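Local coordinates for protein BtGH115A (Bacteroides thetaiotaomicron, PDB 5BY3) that acts as a family GH115 4-O-methyl-alpha-glucuronidase with specificity for decorated arabinogalactans, at residues Gln417-Tyr422 with Lys456-Gly461; Lys428-Asn433 with Asp449-Leu454. One frame throughout, in Å; residues are numbered along the deposited sequence.

Contact 1 of 2, residues Gln417-Tyr422 with Lys456-Gly461; sequences QMKQAY and KVSSEG
Ser458 OG is held by two groups: Lys419 NZ gives it a hydrogen bond of 3.1 Å, and the hydroxyl of Tyr415, one helical turn before Lys419, bonds to the same oxygen. The lysine therefore completes a small polar cluster rather than a charge pair. Its chain leaves the helix with CG anti to the backbone N (chi1 165°), then bends at chi2 (88°) and runs on extended to the ammonium. The bend lays the last part of the chain beside the serine, with Lys419 CD only 3.4 Å from Ser458 OG. Lys419 and Ser458 carry the whole contact, which spans 8.2 Å between Lys419 CA and Ser458 CA and buries little surface. In the TIM-barrel fold of this family, helix 411-423 makes the beta-alpha-beta crossover between the neighbouring parallel strands 388-393 and 429-433, while the short helix 454-459 follows the helix after the last barrel strand. Between these two helices, helix 441-452 takes the apolar side chains: Met418 and Val457 both touch Met450. With an alanine in place of Lys419, Ser458 OG would probably keep Tyr415 as a partner but lose its tie to residues 417-422 and the cover of the lysine methylenes. Just past the end of the short helix, Glu460 OE2 receives Lys456 NZ at 3.1 Å, a salt bridge made through the syn lone pair of the carboxylate, and Gly461 after it is the N-cap of helix 462-473.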
ATOM      1  N   GLN A 417      -0.659   9.937   4.981  1.00 39.29           N
ATOM      2  CA  GLN A 417      -0.928  10.302   3.627  1.00 39.13           C
ATOM      3  C   GLN A 417      -2.356   9.960   3.241  1.00 41.92           C
ATOM      4  O   GLN A 417      -3.024  10.779   2.605  1.00 39.44           O
ATOM      5  CB  GLN A 417       0.076   9.669   2.665  1.00 39.51           C
ATOM      6  CG  GLN A 417       1.440  10.376   2.620  1.00 36.06           C
ATOM      7  CD  GLN A 417       1.342  11.777   2.014  1.00 39.11           C
ATOM      8  OE1 GLN A 417       1.670  12.784   2.671  1.00 36.47           O
ATOM      9  NE2 GLN A 417       0.864  11.849   0.753  1.00 37.13           N
HETATM   10  N   MSE A 418      -2.824   8.783   3.657  1.00 39.78           N
HETATM   11  CA  MSE A 418      -4.111   8.257   3.192  1.00 42.83           C
HETATM   12  C   MSE A 418      -5.251   8.878   3.961  1.00 42.09           C
HETATM   13  O   MSE A 418      -6.323   9.086   3.402  1.00 45.10           O
HETATM   14  CB  MSE A 418      -4.241   6.718   3.232  1.00 39.28           C
HETATM   15  CG  MSE A 418      -3.278   6.004   2.312  1.00 38.65           C
HETATM   16 SE   MSE A 418      -3.409   6.562   0.434  1.00 40.75          SE
HETATM   17  CE  MSE A 418      -5.280   6.006   0.148  1.00 33.61           C
ATOM     18  N   LYS A 419      -5.038   9.146   5.241  1.00 40.71           N
ATOM     19  CA  LYS A 419      -5.969   9.952   6.037  1.00 44.93           C
ATOM     20  C   LYS A 419      -6.134  11.327   5.370  1.00 43.90           C
ATOM     21  O   LYS A 419      -7.266  11.758   5.109  1.00 45.05           O
ATOM     22  CB  LYS A 419      -5.479  10.078   7.484  1.00 41.42           C
ATOM     23  CG  LYS A 419      -6.138  11.146   8.330  1.00 53.79           C
ATOM     24  CD  LYS A 419      -7.393  10.643   9.031  1.00 61.23           C
ATOM     25  CE  LYS A 419      -8.047  11.754   9.848  1.00 61.12           C
ATOM     26  NZ  LYS A 419      -9.370  11.297  10.356  1.00 64.97           N
ATOM     27  N   GLN A 420      -5.022  11.979   5.051  1.00 39.24           N
ATOM     28  CA  GLN A 420      -5.092  13.239   4.342  1.00 44.04           C
ATOM     29  C   GLN A 420      -5.854  13.102   3.030  1.00 44.21           C
ATOM     30  O   GLN A 420      -6.708  13.936   2.742  1.00 47.05           O
ATOM     31  CB  GLN A 420      -3.725  13.891   4.148  1.00 48.21           C
ATOM     32  CG  GLN A 420      -3.815  15.364   3.737  1.00 54.60           C
ATOM     33  CD  GLN A 420      -2.516  16.114   3.946  1.00 58.16           C
ATOM     34  OE1 GLN A 420      -1.490  15.768   3.362  1.00 59.10           O
ATOM     35  NE2 GLN A 420      -2.552  17.149   4.776  1.00 55.97           N
ATOM     36  N   ALA A 421      -5.591  12.040   2.273  1.00 45.85           N
ATOM     37  CA  ALA A 421      -6.305  11.787   1.022  1.00 47.21           C
ATOM     38  C   ALA A 421      -7.834  11.730   1.198  1.00 47.32           C
ATOM     39  O   ALA A 421      -8.576  12.380   0.439  1.00 46.96           O
ATOM     40  CB  ALA A 421      -5.789  10.516   0.355  1.00 50.30           C
ATOM     41  N   TYR A 422      -8.312  10.981   2.199  1.00 45.01           N
ATOM     42  CA  TYR A 422      -9.746  10.940   2.431  1.00 44.23           C
ATOM     43  C   TYR A 422     -10.301  12.316   2.822  1.00 49.09           C
ATOM     44  O   TYR A 422     -11.321  12.771   2.267  1.00 51.92           O
ATOM     45  CB  TYR A 422     -10.111   9.877   3.437  1.00 43.81           C
ATOM     46  CG  TYR A 422     -11.610   9.659   3.626  1.00 44.55           C
ATOM     47  CD1 TYR A 422     -12.294   8.697   2.880  1.00 44.88           C
ATOM     48  CD2 TYR A 422     -12.339  10.405   4.579  1.00 45.94           C
ATOM     49  CE1 TYR A 422     -13.665   8.483   3.065  1.00 48.28           C
ATOM     50  CE2 TYR A 422     -13.696  10.189   4.782  1.00 47.33           C
ATOM     51  CZ  TYR A 422     -14.351   9.237   4.024  1.00 48.96           C
ATOM     52  OH  TYR A 422     -15.685   9.034   4.227  1.00 56.19           O
ATOM     53  N   LYS A 456     -12.704   4.011  12.497  1.00 44.01           N
ATOM     54  CA  LYS A 456     -12.216   3.010  13.414  1.00 42.95           C
ATOM     55  C   LYS A 456     -10.695   3.093  13.493  1.00 46.62           C
ATOM     56  O   LYS A 456     -10.155   3.314  14.574  1.00 54.43           O
ATOM     57  CB  LYS A 456     -12.691   1.624  13.038  1.00 46.22           C
ATOM     58  CG  LYS A 456     -12.435   0.573  14.126  1.00 46.89           C
ATOM     59  CD  LYS A 456     -13.053  -0.770  13.742  1.00 48.17           C
ATOM     60  CE  LYS A 456     -12.843  -1.829  14.822  1.00 53.09           C
ATOM     61  NZ  LYS A 456     -11.476  -2.409  14.755  1.00 48.37           N
ATOM     62  N   VAL A 457     -10.022   3.008  12.351  1.00 42.64           N
ATOM     63  CA  VAL A 457      -8.573   3.149  12.289  1.00 40.32           C
ATOM     64  C   VAL A 457      -8.153   4.484  12.920  1.00 47.52           C
ATOM     65  O   VAL A 457      -7.248   4.495  13.767  1.00 43.82           O
ATOM     66  CB  VAL A 457      -8.043   2.992  10.838  1.00 40.43           C
ATOM     67  CG1 VAL A 457      -6.546   3.288  10.747  1.00 37.76           C
ATOM     68  CG2 VAL A 457      -8.370   1.605  10.282  1.00 38.26           C
ATOM     69  N   SER A 458      -8.800   5.595  12.539  1.00 48.00           N
ATOM     70  CA  SER A 458      -8.485   6.888  13.204  1.00 54.93           C
ATOM     71  C   SER A 458      -8.644   6.954  14.753  1.00 50.52           C
ATOM     72  O   SER A 458      -7.845   7.597  15.387  1.00 45.17           O
ATOM     73  CB  SER A 458      -9.187   8.065  12.535  1.00 49.21           C
ATOM     74  OG  SER A 458      -8.452   8.479  11.408  1.00 50.54           O
ATOM     75  N   SER A 459      -9.653   6.294  15.332  1.00 54.03           N
ATOM     76  CA  SER A 459      -9.894   6.361  16.792  1.00 59.32           C
ATOM     77  C   SER A 459      -8.809   5.638  17.559  1.00 54.80           C
ATOM     78  O   SER A 459      -8.377   6.117  18.609  1.00 56.28           O
ATOM     79  CB  SER A 459     -11.259   5.778  17.220  1.00 60.17           C
ATOM     80  OG  SER A 459     -12.296   6.150  16.339  1.00 67.31           O
ATOM     81  N   GLU A 460      -8.409   4.471  17.055  1.00 52.60           N
ATOM     82  CA  GLU A 460      -7.264   3.741  17.587  1.00 55.14           C
ATOM     83  C   GLU A 460      -5.962   4.400  17.111  1.00 53.91           C
ATOM     84  O   GLU A 460      -5.874   5.026  16.037  1.00 47.49           O
ATOM     85  CB  GLU A 460      -7.271   2.284  17.085  1.00 62.29           C
ATOM     86  CG  GLU A 460      -8.537   1.477  17.322  1.00 69.56           C
ATOM     87  CD  GLU A 460      -8.785   0.375  16.270  1.00 82.42           C
ATOM     88  OE1 GLU A 460      -7.916   0.097  15.381  1.00 74.92           O
ATOM     89  OE2 GLU A 460      -9.892  -0.221  16.333  1.00 79.54           O
ATOM     90  N   GLY A 461      -4.891   4.212  17.845  1.00 61.73           N
ATOM     91  CA  GLY A 461      -3.613   4.541  17.211  1.00 66.85           C
ATOM     92  C   GLY A 461      -3.413   3.884  15.834  1.00 55.71           C
ATOM     93  O   GLY A 461      -4.061   2.899  15.469  1.00 55.44           O
TER

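Contact 2 of 2, residues Lys428-Asn433 with Asp449-Leu454; sequences KMWILN and DMAWNL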
ATOM      1  N   LYS A 428     -13.509   7.965  -3.652  1.00 39.59           N
ATOM      2  CA  LYS A 428     -14.222   7.101  -4.556  1.00 44.25           C
ATOM      3  C   LYS A 428     -13.484   5.752  -4.728  1.00 44.96           C
ATOM      4  O   LYS A 428     -14.110   4.674  -4.724  1.00 46.77           O
ATOM      5  CB  LYS A 428     -14.429   7.842  -5.897  1.00 48.32           C
ATOM      6  CG  LYS A 428     -15.281   7.132  -6.928  1.00 55.21           C
ATOM      7  CD  LYS A 428     -16.767   7.156  -6.599  1.00 54.83           C
ATOM      8  CE  LYS A 428     -17.525   6.680  -7.832  1.00 64.35           C
ATOM      9  NZ  LYS A 428     -18.930   7.186  -7.864  1.00 72.52           N
HETATM   10  N   MSE A 429     -12.163   5.819  -4.861  1.00 39.05           N
HETATM   11  CA  MSE A 429     -11.410   4.710  -5.387  1.00 42.90           C
HETATM   12  C   MSE A 429      -9.993   4.751  -4.878  1.00 45.43           C
HETATM   13  O   MSE A 429      -9.246   5.712  -5.131  1.00 39.94           O
HETATM   14  CB  MSE A 429     -11.451   4.816  -6.911  1.00 41.89           C
HETATM   15  CG  MSE A 429     -11.331   3.502  -7.665  1.00 48.52           C
HETATM   16 SE   MSE A 429     -11.464   3.733  -9.629  1.00 61.06          SE
HETATM   17  CE  MSE A 429     -13.381   4.247  -9.664  1.00 48.02           C
ATOM     18  N   TRP A 430      -9.622   3.690  -4.155  1.00 44.98           N
ATOM     19  CA  TRP A 430      -8.256   3.494  -3.656  1.00 43.22           C
ATOM     20  C   TRP A 430      -7.691   2.188  -4.202  1.00 40.35           C
ATOM     21  O   TRP A 430      -8.337   1.123  -4.157  1.00 42.77           O
ATOM     22  CB  TRP A 430      -8.271   3.410  -2.149  1.00 41.98           C
ATOM     23  CG  TRP A 430      -8.495   4.673  -1.381  1.00 44.57           C
ATOM     24  CD1 TRP A 430      -8.891   5.903  -1.851  1.00 47.46           C
ATOM     25  CD2 TRP A 430      -8.367   4.808   0.031  1.00 45.62           C
ATOM     26  NE1 TRP A 430      -8.973   6.804  -0.815  1.00 46.85           N
ATOM     27  CE2 TRP A 430      -8.656   6.162   0.351  1.00 45.35           C
ATOM     28  CE3 TRP A 430      -7.999   3.921   1.060  1.00 43.61           C
ATOM     29  CZ2 TRP A 430      -8.609   6.648   1.660  1.00 47.57           C
ATOM     30  CZ3 TRP A 430      -7.946   4.400   2.359  1.00 46.86           C
ATOM     31  CH2 TRP A 430      -8.256   5.753   2.654  1.00 47.60           C
ATOM     32  N   ILE A 431      -6.484   2.283  -4.721  1.00 33.45           N
ATOM     33  CA  ILE A 431      -5.839   1.177  -5.378  1.00 30.38           C
ATOM     34  C   ILE A 431      -4.396   1.148  -4.950  1.00 32.37           C
ATOM     35  O   ILE A 431      -3.619   2.149  -5.134  1.00 26.91           O
ATOM     36  CB  ILE A 431      -5.892   1.262  -6.924  1.00 29.70           C
ATOM     37  CG1 ILE A 431      -7.327   1.233  -7.468  1.00 29.91           C
ATOM     38  CG2 ILE A 431      -5.016   0.153  -7.531  1.00 31.62           C
ATOM     39  CD1 ILE A 431      -8.114  -0.072  -7.327  1.00 31.31           C
ATOM     40  N   LEU A 432      -4.031  -0.019  -4.400  1.00 36.33           N
ATOM     41  CA  LEU A 432      -2.700  -0.242  -3.852  1.00 35.07           C
ATOM     42  C   LEU A 432      -1.816  -1.100  -4.763  1.00 36.97           C
ATOM     43  O   LEU A 432      -2.177  -2.237  -5.108  1.00 38.36           O
ATOM     44  CB  LEU A 432      -2.848  -0.885  -2.479  1.00 34.39           C
ATOM     45  CG  LEU A 432      -1.637  -1.136  -1.564  1.00 32.79           C
ATOM     46  CD1 LEU A 432      -0.856   0.130  -1.260  1.00 30.36           C
ATOM     47  CD2 LEU A 432      -2.184  -1.751  -0.299  1.00 32.51           C
ATOM     48  N   ASN A 433      -0.652  -0.576  -5.137  1.00 35.33           N
ATOM     49  CA  ASN A 433       0.358  -1.414  -5.767  1.00 33.39           C
ATOM     50  C   ASN A 433       1.035  -2.271  -4.721  1.00 37.05           C
ATOM     51  O   ASN A 433       1.674  -1.730  -3.785  1.00 35.16           O
ATOM     52  CB  ASN A 433       1.408  -0.569  -6.458  1.00 34.19           C
ATOM     53  CG  ASN A 433       2.339  -1.402  -7.314  1.00 33.26           C
ATOM     54  OD1 ASN A 433       2.612  -2.556  -7.006  1.00 36.76           O
ATOM     55  ND2 ASN A 433       2.802  -0.834  -8.398  1.00 31.23           N
ATOM     56  N   ASP A 449      -8.308  -1.730   5.716  1.00 34.82           N
ATOM     57  CA  ASP A 449      -9.030  -1.233   6.905  1.00 39.08           C
ATOM     58  C   ASP A 449      -9.369   0.246   6.788  1.00 41.83           C
ATOM     59  O   ASP A 449     -10.489   0.643   7.120  1.00 43.11           O
ATOM     60  CB  ASP A 449      -8.244  -1.457   8.213  1.00 36.74           C
ATOM     61  CG  ASP A 449      -8.268  -2.921   8.693  1.00 39.21           C
ATOM     62  OD1 ASP A 449      -9.095  -3.707   8.193  1.00 43.85           O
ATOM     63  OD2 ASP A 449      -7.447  -3.294   9.562  1.00 35.00           O
HETATM   64  N   MSE A 450      -8.398   1.047   6.319  1.00 41.79           N
HETATM   65  CA  MSE A 450      -8.592   2.485   6.147  1.00 43.67           C
HETATM   66  C   MSE A 450      -9.756   2.706   5.226  1.00 44.01           C
HETATM   67  O   MSE A 450     -10.691   3.413   5.579  1.00 49.11           O
HETATM   68  CB  MSE A 450      -7.317   3.170   5.706  1.00 41.61           C
HETATM   69  CG  MSE A 450      -6.555   3.455   6.989  1.00 39.76           C
HETATM   70 SE   MSE A 450      -4.770   4.145   6.568  1.00 35.79          SE
HETATM   71  CE  MSE A 450      -5.460   5.999   6.595  1.00 36.07           C
ATOM     72  N   ALA A 451      -9.740   1.994   4.110  1.00 41.34           N
ATOM     73  CA  ALA A 451     -10.682   2.143   3.010  1.00 43.44           C
ATOM     74  C   ALA A 451     -12.041   1.607   3.389  1.00 47.08           C
ATOM     75  O   ALA A 451     -13.057   2.064   2.855  1.00 48.16           O
ATOM     76  CB  ALA A 451     -10.156   1.436   1.761  1.00 41.15           C
ATOM     77  N   TRP A 452     -12.061   0.647   4.313  1.00 47.16           N
ATOM     78  CA  TRP A 452     -13.320   0.061   4.743  1.00 41.37           C
ATOM     79  C   TRP A 452     -13.995   0.878   5.841  1.00 44.30           C
ATOM     80  O   TRP A 452     -15.221   1.064   5.800  1.00 49.52           O
ATOM     81  CB  TRP A 452     -13.182  -1.408   5.135  1.00 39.60           C
ATOM     82  CG  TRP A 452     -14.493  -1.957   5.704  1.00 41.12           C
ATOM     83  CD1 TRP A 452     -14.796  -2.119   7.011  1.00 37.56           C
ATOM     84  CD2 TRP A 452     -15.666  -2.347   4.971  1.00 37.39           C
ATOM     85  NE1 TRP A 452     -16.056  -2.623   7.149  1.00 38.30           N
ATOM     86  CE2 TRP A 452     -16.625  -2.760   5.916  1.00 36.83           C
ATOM     87  CE3 TRP A 452     -16.001  -2.372   3.606  1.00 38.26           C
ATOM     88  CZ2 TRP A 452     -17.921  -3.181   5.556  1.00 34.03           C
ATOM     89  CZ3 TRP A 452     -17.290  -2.826   3.234  1.00 32.63           C
ATOM     90  CH2 TRP A 452     -18.230  -3.208   4.213  1.00 30.01           C
ATOM     91  N   ASN A 453     -13.212   1.332   6.828  1.00 43.92           N
ATOM     92  CA  ASN A 453     -13.722   2.123   7.949  1.00 38.66           C
ATOM     93  C   ASN A 453     -12.625   2.987   8.498  1.00 41.82           C
ATOM     94  O   ASN A 453     -11.921   2.583   9.423  1.00 47.99           O
ATOM     95  CB  ASN A 453     -14.285   1.231   9.055  1.00 39.82           C
ATOM     96  CG  ASN A 453     -15.097   2.005  10.105  1.00 45.35           C
ATOM     97  OD1 ASN A 453     -14.972   3.239  10.274  1.00 43.76           O
ATOM     98  ND2 ASN A 453     -15.950   1.275  10.817  1.00 45.61           N
ATOM     99  N   LEU A 454     -12.479   4.181   7.922  1.00 46.25           N
ATOM    100  CA  LEU A 454     -11.489   5.181   8.369  1.00 45.33           C
ATOM    101  C   LEU A 454     -11.623   5.629   9.872  1.00 43.82           C
ATOM    102  O   LEU A 454     -10.593   5.788  10.584  1.00 42.78           O
ATOM    103  CB  LEU A 454     -11.512   6.397   7.418  1.00 41.55           C
ATOM    104  CG  LEU A 454     -10.208   7.092   7.004  1.00 42.12           C
ATOM    105  CD1 LEU A 454     -10.495   8.525   6.656  1.00 40.96           C
ATOM    106  CD2 LEU A 454      -9.080   7.089   8.025  1.00 43.60           C
TER
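Trp430 drives the benzo side of its indole against the backbone and first side-chain carbons of Met450 and Ala451. This is strand-to-helix packing in a TIM barrel: 429-433 is the last of eight parallel strands in chain order, and 441-452 is the helix that follows it. The indole stands off the strand with CG anti to the carbonyl carbon (chi1 -74°), and a chi2 close to zero turns the six-membered ring toward the helix. Two carbons do the touching. Trp430 CE3 comes to 3.4 Å from Ala451 CB, which approaches the ring obliquely. Trp430 CZ3 lies 3.6 Å from Met450 CB, a methylene set at the ring edge and in its plane. The same CZ3 is 3.5 Å from Ala451 N, so the ring presses close to the helix backbone, where the short alanine side chain lets it in. Met450, a selenomethionine, crosses the indole at about a right angle; its chain is extended at chi2 and bent only at chi3 (91°), and its end turns to helix 411-423 instead of lying over the tryptophan. Elsewhere around the indole, Phe447 meets it with its ring at a slant, and Met418 and Val160 touch it too. Trp452, one residue beyond Ala451, points away from the strand and forms a cation-pi contact with Arg207. At the pyrrole side the indole's polar atom is satisfied from outside the two segments: Trp430 NE1 is hydrogen-bonded to the backbone O of Ile426.

Overall arrangement
Contact 1 lies at the surface and rests on one lysine-serine hydrogen bond; contact 2 is buried and wholly apolar across its segments. Each joins neighbouring parts of the same barrel region: helix 411-423 runs on into strand 429-433, and helix 441-452 into helix 454-459. The centres lie about 10 Å apart, and side chains from the two contacts pack against each other between them. Met418 CE packs 3.3 Å from Trp430 CD2, and Tyr422 CD2 lies 3.4 Å from Leu454 CD1. Met450 CE reaches Lys419 N at 3.5 Å, so one methyl links both sites. The polar pair lies farther from the centre of the chain, and the tryptophan packing deeper, against the barrel strand.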